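Local coordinates for phiAB6 tailspike (Unidentified phage, PDB 5JS4), which fragments the exopolysaccharide of Acinetobacter baumannii, acting as a trimeric, beta-helical phage tailspike, at residues L243-D247 with L276-A280; M611-S617 with P708-A714; T672-I678 with A692-W698. All coordinates share one frame; numbering follows the deposited sequence.

Contact 1 sits near the N-terminal end of the beta-helix, where the chain enters it, while contacts 2 and 3 lie on the other side of the chain's centre, in the C-terminal region; the centre of contact 1 is about 97 Å from that of contact 2 and about 103 Å from that of contact 3. Contacts 2 and 3 are about 13 Å apart between centres and meet where two antiparallel sheets pack face to face, the F711 and W698 rings edge-to-face with F711 CE1 3.5 Å from W698 NE1. All three touch neighbouring subunits. One malonate pocket includes R343 and I370 on beta-helix strands; another includes Y580 and Y596, in the sheet of contact 2.

Contact 1 (L243-D247 with L276-A280); sequences LITVD and LYLGA
T245 and V246 lie against Y277 and L278 in a buried loop-to-strand contact, where the chain entering the beta-helix crosses the end of strand 275-277. A single backbone hydrogen bond joins the segments: V246 N donates to Y277 O at 3.0 Å, almost in line with the carbonyl. T245 covers the same carbonyl with its CB, 3.3 Å from Y277 O. The methyl T245 CG2 stands anti to the carbonyl carbon, which brings it within 3.5 Å of L278 O. T245 OG1 turns the other way and accepts from D247 N at 3.0 Å, making an ST turn that leads into the short 3-10 segment; the same hydroxyl bonds to N242 of the second subunit. V246 divides its branches between two leucines. V246 CG1 meets L276 CD2 at 3.7 Å, the two side chains crossing at about a right angle, and V246 CG2 runs alongside L278, 4.1 Å from L278 CD2. D247 OD2 comes to 3.4 Å from G279 CA, and the lack of a side chain there lets the carboxylate sit this close. Y284 OH ties the two segments together, bonding both D247 OD1 and G279 N. Helix 260-268 covers the apolar side, with F263 on V246 and L278, C267 on L276 and Y266 on Y277, while L276 pairs through its backbone with strand 296-298.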
loop_
_atom_site.group_PDB
_atom_site.type_symbol
_atom_site.label_atom_id
_atom_site.label_comp_id
_atom_site.label_asym_id
_atom_site.label_seq_id
_atom_site.Cartn_x
_atom_site.Cartn_y
_atom_site.Cartn_z
ATOM N N LEU A 243 -4.687 33.394 23.023
ATOM C CA LEU A 243 -5.293 32.088 23.260
ATOM C C LEU A 243 -6.483 32.256 24.194
ATOM O O LEU A 243 -6.335 32.772 25.302
ATOM C CB LEU A 243 -4.268 31.125 23.871
ATOM C CG LEU A 243 -4.766 29.753 24.342
ATOM C CD1 LEU A 243 -5.300 28.923 23.186
ATOM C CD2 LEU A 243 -3.649 29.013 25.058
ATOM N N ILE A 244 -7.655 31.830 23.727
ATOM C CA ILE A 244 -8.890 31.888 24.500
ATOM C C ILE A 244 -9.404 30.458 24.654
ATOM O O ILE A 244 -9.436 29.702 23.687
ATOM C CB ILE A 244 -9.953 32.762 23.795
ATOM C CG1 ILE A 244 -9.398 34.164 23.528
ATOM C CG2 ILE A 244 -11.218 32.860 24.635
ATOM C CD1 ILE A 244 -10.182 34.956 22.505
ATOM N N THR A 245 -9.788 30.087 25.874
ATOM C CA THR A 245 -10.300 28.745 26.163
ATOM C C THR A 245 -11.629 28.841 26.900
ATOM O O THR A 245 -12.097 29.935 27.217
ATOM C CB THR A 245 -9.323 27.916 27.030
ATOM O OG1 THR A 245 -9.430 28.313 28.401
ATOM C CG2 THR A 245 -7.879 28.073 26.560
ATOM N N VAL A 246 -12.226 27.690 27.188
ATOM C CA VAL A 246 -13.453 27.651 27.982
ATOM C C VAL A 246 -13.260 28.248 29.383
ATOM O O VAL A 246 -14.221 28.720 29.987
ATOM C CB VAL A 246 -14.049 26.225 28.081
ATOM C CG1 VAL A 246 -14.519 25.756 26.709
ATOM C CG2 VAL A 246 -13.060 25.238 28.692
ATOM N N ASP A 247 -12.026 28.243 29.886
ATOM C CA ASP A 247 -11.719 28.872 31.178
ATOM C C ASP A 247 -12.051 30.365 31.184
ATOM O O ASP A 247 -12.432 30.911 32.219
ATOM C CB ASP A 247 -10.248 28.675 31.558
ATOM C CG ASP A 247 -9.882 27.218 31.771
ATOM O OD1 ASP A 247 -10.754 26.336 31.605
ATOM O OD2 ASP A 247 -8.711 26.955 32.110
ATOM N N LEU A 276 -13.019 25.411 19.645
ATOM C CA LEU A 276 -13.099 25.478 21.097
ATOM C C LEU A 276 -11.846 24.840 21.682
ATOM O O LEU A 276 -11.427 23.772 21.235
ATOM C CB LEU A 276 -14.359 24.768 21.603
ATOM C CG LEU A 276 -14.593 24.775 23.124
ATOM C CD1 LEU A 276 -16.076 24.843 23.463
ATOM C CD2 LEU A 276 -13.966 23.566 23.806
ATOM N N TYR A 277 -11.254 25.508 22.670
ATOM C CA TYR A 277 -10.048 25.032 23.347
ATOM C C TYR A 277 -10.299 24.820 24.830
ATOM O O TYR A 277 -11.046 25.570 25.461
ATOM C CB TYR A 277 -8.900 26.030 23.162
ATOM C CG TYR A 277 -8.492 26.167 21.722
ATOM C CD1 TYR A 277 -9.109 27.098 20.897
ATOM C CD2 TYR A 277 -7.520 25.340 21.169
ATOM C CE1 TYR A 277 -8.756 27.220 19.568
ATOM C CE2 TYR A 277 -7.161 25.449 19.839
ATOM C CZ TYR A 277 -7.784 26.390 19.043
ATOM O OH TYR A 277 -7.439 26.502 17.715
ATOM N N LEU A 278 -9.667 23.790 25.379
ATOM C CA LEU A 278 -9.652 23.576 26.818
ATOM C C LEU A 278 -8.458 24.292 27.434
ATOM O O LEU A 278 -7.477 24.585 26.748
ATOM C CB LEU A 278 -9.575 22.086 27.135
ATOM C CG LEU A 278 -10.666 21.201 26.533
ATOM C CD1 LEU A 278 -10.451 19.764 26.975
ATOM C CD2 LEU A 278 -12.063 21.679 26.918
ATOM N N GLY A 279 -8.554 24.580 28.728
ATOM C CA GLY A 279 -7.433 25.131 29.489
ATOM C C GLY A 279 -6.347 24.095 29.711
ATOM O O GLY A 279 -6.513 22.930 29.352
ATOM N N ALA A 280 -5.240 24.515 30.317
ATOM C CA ALA A 280 -4.056 23.660 30.439
ATOM C C ALA A 280 -4.341 22.370 31.198
ATOM O O ALA A 280 -3.973 21.285 30.749
ATOM C CB ALA A 280 -2.923 24.418 31.107
#

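Contact 2 (M611-S617 with P708-A714); sequences MLTYDQS and PHRFTVA
Strands 611-615 and 710-714 are neighbours in an antiparallel C-terminal sheet, with L612-V713 and Y614-F711 as hydrogen-bonded pairs and T613-T712 as a non-hydrogen-bonded pair between them. The face bearing L612, Y614, F711 and V713 is largely apolar and packs on strands 627-633 and 636-641. Here Y614 CB sits over one face of the F711 ring, a CH-pi contact 4.1 Å from its centroid, and Y637 meets the rings of Y614 and F711 edge-to-face. The other face turns to the second subunit. T613 OG1 and T712 OG1 share a 2.7 Å hydrogen bond, and each has a further partner there, H653 and I654. R710, with CG anti to the backbone N (chi1 173°) and its chain extended to NE, carries NH1 into a 2.8 Å salt bridge with D615 OD2, the flat groups 86° apart; R664 is a second salt-bridge partner of that oxygen. H709 and R710 both face L660 in a classic beta bulge. Q616 CG sits over the centre of the H709 ring, a CH-pi contact, and its amide follows nearly parallel, 15° from the ring. A water bridges Y614 OH, 2.6 Å away, to P708 O at 2.9 Å.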
loop_
_atom_site.group_PDB
_atom_site.type_symbol
_atom_site.label_atom_id
_atom_site.label_comp_id
_atom_site.label_asym_id
_atom_site.label_seq_id
_atom_site.Cartn_x
_atom_site.Cartn_y
_atom_site.Cartn_z
ATOM N N MET A 611 -5.624 -36.435 -35.007
ATOM C CA MET A 611 -5.992 -37.831 -35.195
ATOM C C MET A 611 -7.437 -37.894 -35.656
ATOM O O MET A 611 -8.275 -37.105 -35.223
ATOM C CB MET A 611 -5.782 -38.631 -33.910
ATOM C CG MET A 611 -4.338 -38.583 -33.438
ATOM S SD MET A 611 -3.976 -39.706 -32.079
ATOM C CE MET A 611 -3.635 -41.215 -32.971
ATOM N N LEU A 612 -7.712 -38.831 -36.546
ATOM C CA LEU A 612 -9.012 -38.912 -37.196
ATOM C C LEU A 612 -9.268 -40.359 -37.564
ATOM O O LEU A 612 -8.409 -41.011 -38.144
ATOM C CB LEU A 612 -8.993 -38.016 -38.437
ATOM C CG LEU A 612 -10.234 -37.962 -39.321
ATOM C CD1 LEU A 612 -11.450 -37.463 -38.563
ATOM C CD2 LEU A 612 -9.951 -37.059 -40.511
ATOM N N THR A 613 -10.446 -40.870 -37.212
ATOM C CA THR A 613 -10.758 -42.273 -37.431
ATOM C C THR A 613 -11.974 -42.450 -38.341
ATOM O O THR A 613 -12.972 -41.744 -38.207
ATOM C CB THR A 613 -10.908 -43.004 -36.078
ATOM O OG1 THR A 613 -9.608 -43.108 -35.475
ATOM C CG2 THR A 613 -11.493 -44.399 -36.239
ATOM N N TYR A 614 -11.838 -43.372 -39.290
ATOM C CA TYR A 614 -12.929 -43.839 -40.142
ATOM C C TYR A 614 -13.564 -45.051 -39.485
ATOM O O TYR A 614 -12.857 -45.922 -39.004
ATOM C CB TYR A 614 -12.376 -44.263 -41.499
ATOM C CG TYR A 614 -13.359 -45.014 -42.363
ATOM C CD1 TYR A 614 -14.272 -44.330 -43.152
ATOM C CD2 TYR A 614 -13.372 -46.407 -42.395
ATOM C CE1 TYR A 614 -15.174 -45.009 -43.949
ATOM C CE2 TYR A 614 -14.269 -47.097 -43.189
ATOM C CZ TYR A 614 -15.171 -46.391 -43.964
ATOM O OH TYR A 614 -16.066 -47.061 -44.765
ATOM N N ASP A 615 -14.893 -45.114 -39.475
ATOM C CA ASP A 615 -15.615 -46.278 -38.966
ATOM C C ASP A 615 -16.920 -46.360 -39.735
ATOM O O ASP A 615 -17.755 -45.462 -39.636
ATOM C CB ASP A 615 -15.866 -46.131 -37.464
ATOM C CG ASP A 615 -16.503 -47.365 -36.831
ATOM O OD1 ASP A 615 -17.019 -48.247 -37.549
ATOM O OD2 ASP A 615 -16.484 -47.437 -35.585
ATOM N N GLN A 616 -17.089 -47.422 -40.513
ATOM C CA GLN A 616 -18.295 -47.545 -41.333
ATOM C C GLN A 616 -19.555 -47.741 -40.482
ATOM O O GLN A 616 -20.664 -47.596 -40.994
ATOM C CB GLN A 616 -18.143 -48.637 -42.396
ATOM C CG GLN A 616 -18.083 -50.057 -41.883
ATOM C CD GLN A 616 -17.823 -51.051 -43.009
ATOM O OE1 GLN A 616 -16.742 -51.069 -43.596
ATOM N NE2 GLN A 616 -18.813 -51.876 -43.315
ATOM N N SER A 617 -19.387 -48.049 -39.194
ATOM C CA SER A 617 -20.522 -48.136 -38.257
ATOM C C SER A 617 -20.938 -46.797 -37.635
ATOM O O SER A 617 -21.978 -46.731 -36.966
ATOM C CB SER A 617 -20.232 -49.141 -37.136
ATOM O OG SER A 617 -20.250 -50.463 -37.631
ATOM N N PRO A 708 -11.160 -51.880 -44.854
ATOM C CA PRO A 708 -11.286 -52.023 -43.408
ATOM C C PRO A 708 -12.648 -51.535 -42.927
ATOM O O PRO A 708 -13.287 -50.718 -43.594
ATOM C CB PRO A 708 -10.176 -51.117 -42.855
ATOM C CG PRO A 708 -9.226 -50.920 -43.987
ATOM C CD PRO A 708 -10.080 -50.946 -45.221
ATOM N N HIS A 709 -13.093 -52.052 -41.794
ATOM C CA HIS A 709 -14.291 -51.537 -41.144
ATOM C C HIS A 709 -13.990 -50.212 -40.452
ATOM O O HIS A 709 -14.810 -49.295 -40.452
ATOM C CB HIS A 709 -14.795 -52.543 -40.119
ATOM C CG HIS A 709 -16.226 -52.350 -39.746
ATOM N ND1 HIS A 709 -16.644 -51.384 -38.861
ATOM C CD2 HIS A 709 -17.339 -53.007 -40.145
ATOM C CE1 HIS A 709 -17.957 -51.458 -38.727
ATOM N NE2 HIS A 709 -18.401 -52.435 -39.493
ATOM N N ARG A 710 -12.798 -50.117 -39.867
ATOM C CA ARG A 710 -12.409 -48.957 -39.080
ATOM C C ARG A 710 -10.892 -48.822 -39.112
ATOM O O ARG A 710 -10.180 -49.820 -39.060
ATOM C CB ARG A 710 -12.912 -49.110 -37.636
ATOM C CG ARG A 710 -12.437 -48.055 -36.646
ATOM C CD ARG A 710 -13.122 -48.225 -35.295
ATOM N NE ARG A 710 -12.616 -47.292 -34.289
ATOM C CZ ARG A 710 -13.319 -46.347 -33.663
ATOM N NH1 ARG A 710 -14.615 -46.156 -33.909
ATOM N NH2 ARG A 710 -12.719 -45.575 -32.768
ATOM N N PHE A 711 -10.413 -47.591 -39.232
ATOM C CA PHE A 711 -8.984 -47.314 -39.121
ATOM C C PHE A 711 -8.740 -45.855 -38.765
ATOM O O PHE A 711 -9.567 -44.985 -39.026
ATOM C CB PHE A 711 -8.228 -47.693 -40.406
ATOM C CG PHE A 711 -8.550 -46.826 -41.598
ATOM C CD1 PHE A 711 -9.613 -47.142 -42.427
ATOM C CD2 PHE A 711 -7.776 -45.709 -41.903
ATOM C CE1 PHE A 711 -9.910 -46.357 -43.531
ATOM C CE2 PHE A 711 -8.070 -44.923 -43.004
ATOM C CZ PHE A 711 -9.137 -45.248 -43.818
ATOM N N THR A 712 -7.574 -45.613 -38.183
ATOM C CA THR A 712 -7.149 -44.307 -37.719
ATOM C C THR A 712 -6.092 -43.741 -38.661
ATOM O O THR A 712 -5.327 -44.492 -39.266
ATOM C CB THR A 712 -6.530 -44.447 -36.314
ATOM O OG1 THR A 712 -7.542 -44.896 -35.402
ATOM C CG2 THR A 712 -5.924 -43.142 -35.811
ATOM N N VAL A 713 -6.079 -42.417 -38.786
ATOM C CA VAL A 713 -4.937 -41.702 -39.353
ATOM C C VAL A 713 -4.488 -40.620 -38.376
ATOM O O VAL A 713 -5.281 -40.101 -37.588
ATOM C CB VAL A 713 -5.241 -41.079 -40.740
ATOM C CG1 VAL A 713 -5.791 -42.130 -41.688
ATOM C CG2 VAL A 713 -6.189 -39.896 -40.637
ATOM N N ALA A 714 -3.204 -40.281 -38.441
ATOM C CA ALA A 714 -2.654 -39.168 -37.685
ATOM C C ALA A 714 -1.832 -38.340 -38.653
ATOM O O ALA A 714 -1.050 -38.886 -39.425
ATOM C CB ALA A 714 -1.789 -39.665 -36.537
HETATM O O HOH W 1 -15.144 -49.445 -45.433
#

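Contact 3 (T672-I678 with A692-W698); sequences THGIQMI and AGFKVFW
H673 meets W698 in an offset edge-to-face pair: the imidazole edge is directed at the indole's six-membered ring, with centroids 5.2 Å apart and planes at 76°. H673 CB also sits over that indole face, 3.9 Å from the centroid, a CH-pi contact. A chi1 of 54° lays the H673 side chain beside that of W698, both pointing the same way, which brings H673 CD2 up to W698 CH2. Farther along this face, I675 CG2 touches V696 CG2 and the F694 ring, while M677, bent at chi2 and chi3, curls back to put M677 SD 3.9 Å from F694 CB. Strands 672-678 and 693-698 form an antiparallel pair in the C-terminal sheet that also holds strand 636-641, and their ladder includes a short bond from K695 N to Q676 O, 2.6 Å. It ends in a classic beta bulge, where A692 and G693 both face I678; I678 O takes A692 N at 2.8 Å and G693 N only weakly. On the opposite face the extended Q676 and K695 lie side by side, I678 CD1 lies 4.0 Å from K695 CG, and F697 CE1 packs on Q676 CB. A water links Q676 OE1 and K695 NZ, 2.8 Å from each. In the next shell, E632 forms a salt bridge with K695 NZ, and G666 O of the third subunit accepts from Q676 NE2. That subunit also bonds to the backbone of I675 and M677.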
loop_
_atom_site.group_PDB
_atom_site.type_symbol
_atom_site.label_atom_id
_atom_site.label_comp_id
_atom_site.label_asym_id
_atom_site.label_seq_id
_atom_site.Cartn_x
_atom_site.Cartn_y
_atom_site.Cartn_z
ATOM N N THR A 672 -2.195 -53.735 -45.726
ATOM C CA THR A 672 -1.037 -52.892 -45.993
ATOM C C THR A 672 -1.512 -51.617 -46.666
ATOM O O THR A 672 -2.320 -51.677 -47.590
ATOM C CB THR A 672 -0.061 -53.631 -46.921
ATOM O OG1 THR A 672 0.389 -54.826 -46.267
ATOM C CG2 THR A 672 1.145 -52.758 -47.285
ATOM N N HIS A 673 -1.016 -50.473 -46.203
ATOM C CA HIS A 673 -1.434 -49.177 -46.751
ATOM C C HIS A 673 -0.350 -48.461 -47.542
ATOM O O HIS A 673 0.845 -48.671 -47.349
ATOM C CB HIS A 673 -1.953 -48.233 -45.654
ATOM C CG HIS A 673 -1.003 -48.038 -44.509
ATOM N ND1 HIS A 673 0.009 -47.104 -44.520
ATOM C CD2 HIS A 673 -0.925 -48.658 -43.309
ATOM C CE1 HIS A 673 0.673 -47.160 -43.381
ATOM N NE2 HIS A 673 0.129 -48.098 -42.628
ATOM N N GLY A 674 -0.814 -47.622 -48.455
ATOM C CA GLY A 674 0.006 -46.608 -49.098
ATOM C C GLY A 674 -0.842 -45.356 -49.188
ATOM O O GLY A 674 -2.063 -45.417 -49.014
ATOM N N ILE A 675 -0.208 -44.219 -49.449
ATOM C CA ILE A 675 -0.943 -42.966 -49.565
ATOM C C ILE A 675 -0.684 -42.250 -50.886
ATOM O O ILE A 675 0.239 -42.577 -51.633
ATOM C CB ILE A 675 -0.681 -42.013 -48.378
ATOM C CG1 ILE A 675 0.816 -41.782 -48.166
ATOM C CG2 ILE A 675 -1.324 -42.560 -47.105
ATOM C CD1 ILE A 675 1.121 -40.566 -47.317
ATOM N N GLN A 676 -1.560 -41.293 -51.164
ATOM C CA GLN A 676 -1.429 -40.396 -52.309
ATOM C C GLN A 676 -1.999 -39.053 -51.896
ATOM O O GLN A 676 -3.071 -38.993 -51.302
ATOM C CB GLN A 676 -2.207 -40.939 -53.498
ATOM C CG GLN A 676 -2.105 -40.096 -54.759
ATOM C CD GLN A 676 -2.932 -40.681 -55.874
ATOM O OE1 GLN A 676 -4.159 -40.592 -55.848
ATOM N NE2 GLN A 676 -2.279 -41.308 -56.843
ATOM N N MET A 677 -1.296 -37.972 -52.209
ATOM C CA MET A 677 -1.762 -36.655 -51.794
ATOM C C MET A 677 -2.896 -36.174 -52.693
ATOM O O MET A 677 -2.995 -36.574 -53.857
ATOM C CB MET A 677 -0.615 -35.649 -51.795
ATOM C CG MET A 677 0.579 -36.067 -50.954
ATOM S SD MET A 677 0.184 -36.532 -49.255
ATOM C CE MET A 677 -0.370 -34.957 -48.607
ATOM N N ILE A 678 -3.761 -35.347 -52.115
ATOM C CA ILE A 678 -4.795 -34.625 -52.854
ATOM C C ILE A 678 -4.344 -33.169 -52.929
ATOM O O ILE A 678 -4.125 -32.522 -51.906
ATOM C CB ILE A 678 -6.171 -34.729 -52.159
ATOM C CG1 ILE A 678 -6.599 -36.195 -52.041
ATOM C CG2 ILE A 678 -7.219 -33.938 -52.935
ATOM C CD1 ILE A 678 -7.799 -36.422 -51.150
ATOM N N ALA A 692 -4.541 -30.497 -50.061
ATOM C CA ALA A 692 -5.867 -30.392 -49.473
ATOM C C ALA A 692 -6.095 -31.525 -48.476
ATOM O O ALA A 692 -6.814 -31.365 -47.489
ATOM C CB ALA A 692 -6.922 -30.443 -50.563
ATOM N N GLY A 693 -5.488 -32.669 -48.763
ATOM C CA GLY A 693 -5.667 -33.877 -47.968
ATOM C C GLY A 693 -4.870 -35.007 -48.584
ATOM O O GLY A 693 -3.879 -34.771 -49.279
ATOM N N PHE A 694 -5.293 -36.239 -48.331
ATOM C CA PHE A 694 -4.612 -37.398 -48.884
ATOM C C PHE A 694 -5.537 -38.603 -48.940
ATOM O O PHE A 694 -6.532 -38.675 -48.205
ATOM C CB PHE A 694 -3.320 -37.719 -48.104
ATOM C CG PHE A 694 -3.524 -37.980 -46.629
ATOM C CD1 PHE A 694 -3.565 -36.930 -45.722
ATOM C CD2 PHE A 694 -3.622 -39.278 -46.143
ATOM C CE1 PHE A 694 -3.729 -37.167 -44.365
ATOM C CE2 PHE A 694 -3.786 -39.519 -44.784
ATOM C CZ PHE A 694 -3.842 -38.463 -43.898
ATOM N N LYS A 695 -5.212 -39.521 -49.848
ATOM C CA LYS A 695 -5.904 -40.791 -49.975
ATOM C C LYS A 695 -5.110 -41.876 -49.274
ATOM O O LYS A 695 -3.879 -41.847 -49.271
ATOM C CB LYS A 695 -6.082 -41.177 -51.441
ATOM C CG LYS A 695 -6.959 -40.222 -52.238
ATOM C CD LYS A 695 -7.277 -40.795 -53.610
ATOM C CE LYS A 695 -8.105 -39.834 -54.451
ATOM N NZ LYS A 695 -8.420 -40.409 -55.789
ATOM N N VAL A 696 -5.834 -42.826 -48.685
ATOM C CA VAL A 696 -5.256 -44.031 -48.109
ATOM C C VAL A 696 -5.765 -45.217 -48.914
ATOM O O VAL A 696 -6.974 -45.349 -49.128
ATOM C CB VAL A 696 -5.664 -44.206 -46.636
ATOM C CG1 VAL A 696 -5.005 -45.447 -46.040
ATOM C CG2 VAL A 696 -5.302 -42.970 -45.832
ATOM N N PHE A 697 -4.840 -46.058 -49.364
ATOM C CA PHE A 697 -5.135 -47.266 -50.128
ATOM C C PHE A 697 -4.802 -48.458 -49.246
ATOM O O PHE A 697 -3.706 -48.522 -48.697
ATOM C CB PHE A 697 -4.264 -47.347 -51.387
ATOM C CG PHE A 697 -4.536 -46.268 -52.407
ATOM C CD1 PHE A 697 -4.154 -44.952 -52.171
ATOM C CD2 PHE A 697 -5.143 -46.580 -53.617
ATOM C CE1 PHE A 697 -4.395 -43.965 -53.117
ATOM C CE2 PHE A 697 -5.377 -45.598 -54.567
ATOM C CZ PHE A 697 -5.007 -44.292 -54.310
ATOM N N TRP A 698 -5.740 -49.394 -49.118
ATOM C CA TRP A 698 -5.553 -50.594 -48.305
ATOM C C TRP A 698 -5.585 -51.850 -49.160
ATOM O O TRP A 698 -6.489 -52.022 -49.977
ATOM C CB TRP A 698 -6.667 -50.712 -47.272
ATOM C CG TRP A 698 -6.612 -49.738 -46.145
ATOM C CD1 TRP A 698 -7.396 -48.635 -45.970
ATOM C CD2 TRP A 698 -5.746 -49.797 -45.010
ATOM N NE1 TRP A 698 -7.072 -48.002 -44.796
ATOM C CE2 TRP A 698 -6.053 -48.692 -44.190
ATOM C CE3 TRP A 698 -4.735 -50.678 -44.604
ATOM C CZ2 TRP A 698 -5.394 -48.447 -42.986
ATOM C CZ3 TRP A 698 -4.077 -50.430 -43.409
ATOM C CH2 TRP A 698 -4.405 -49.328 -42.616
HETATM O O HOH W 2 -6.324 -41.700 -57.147
#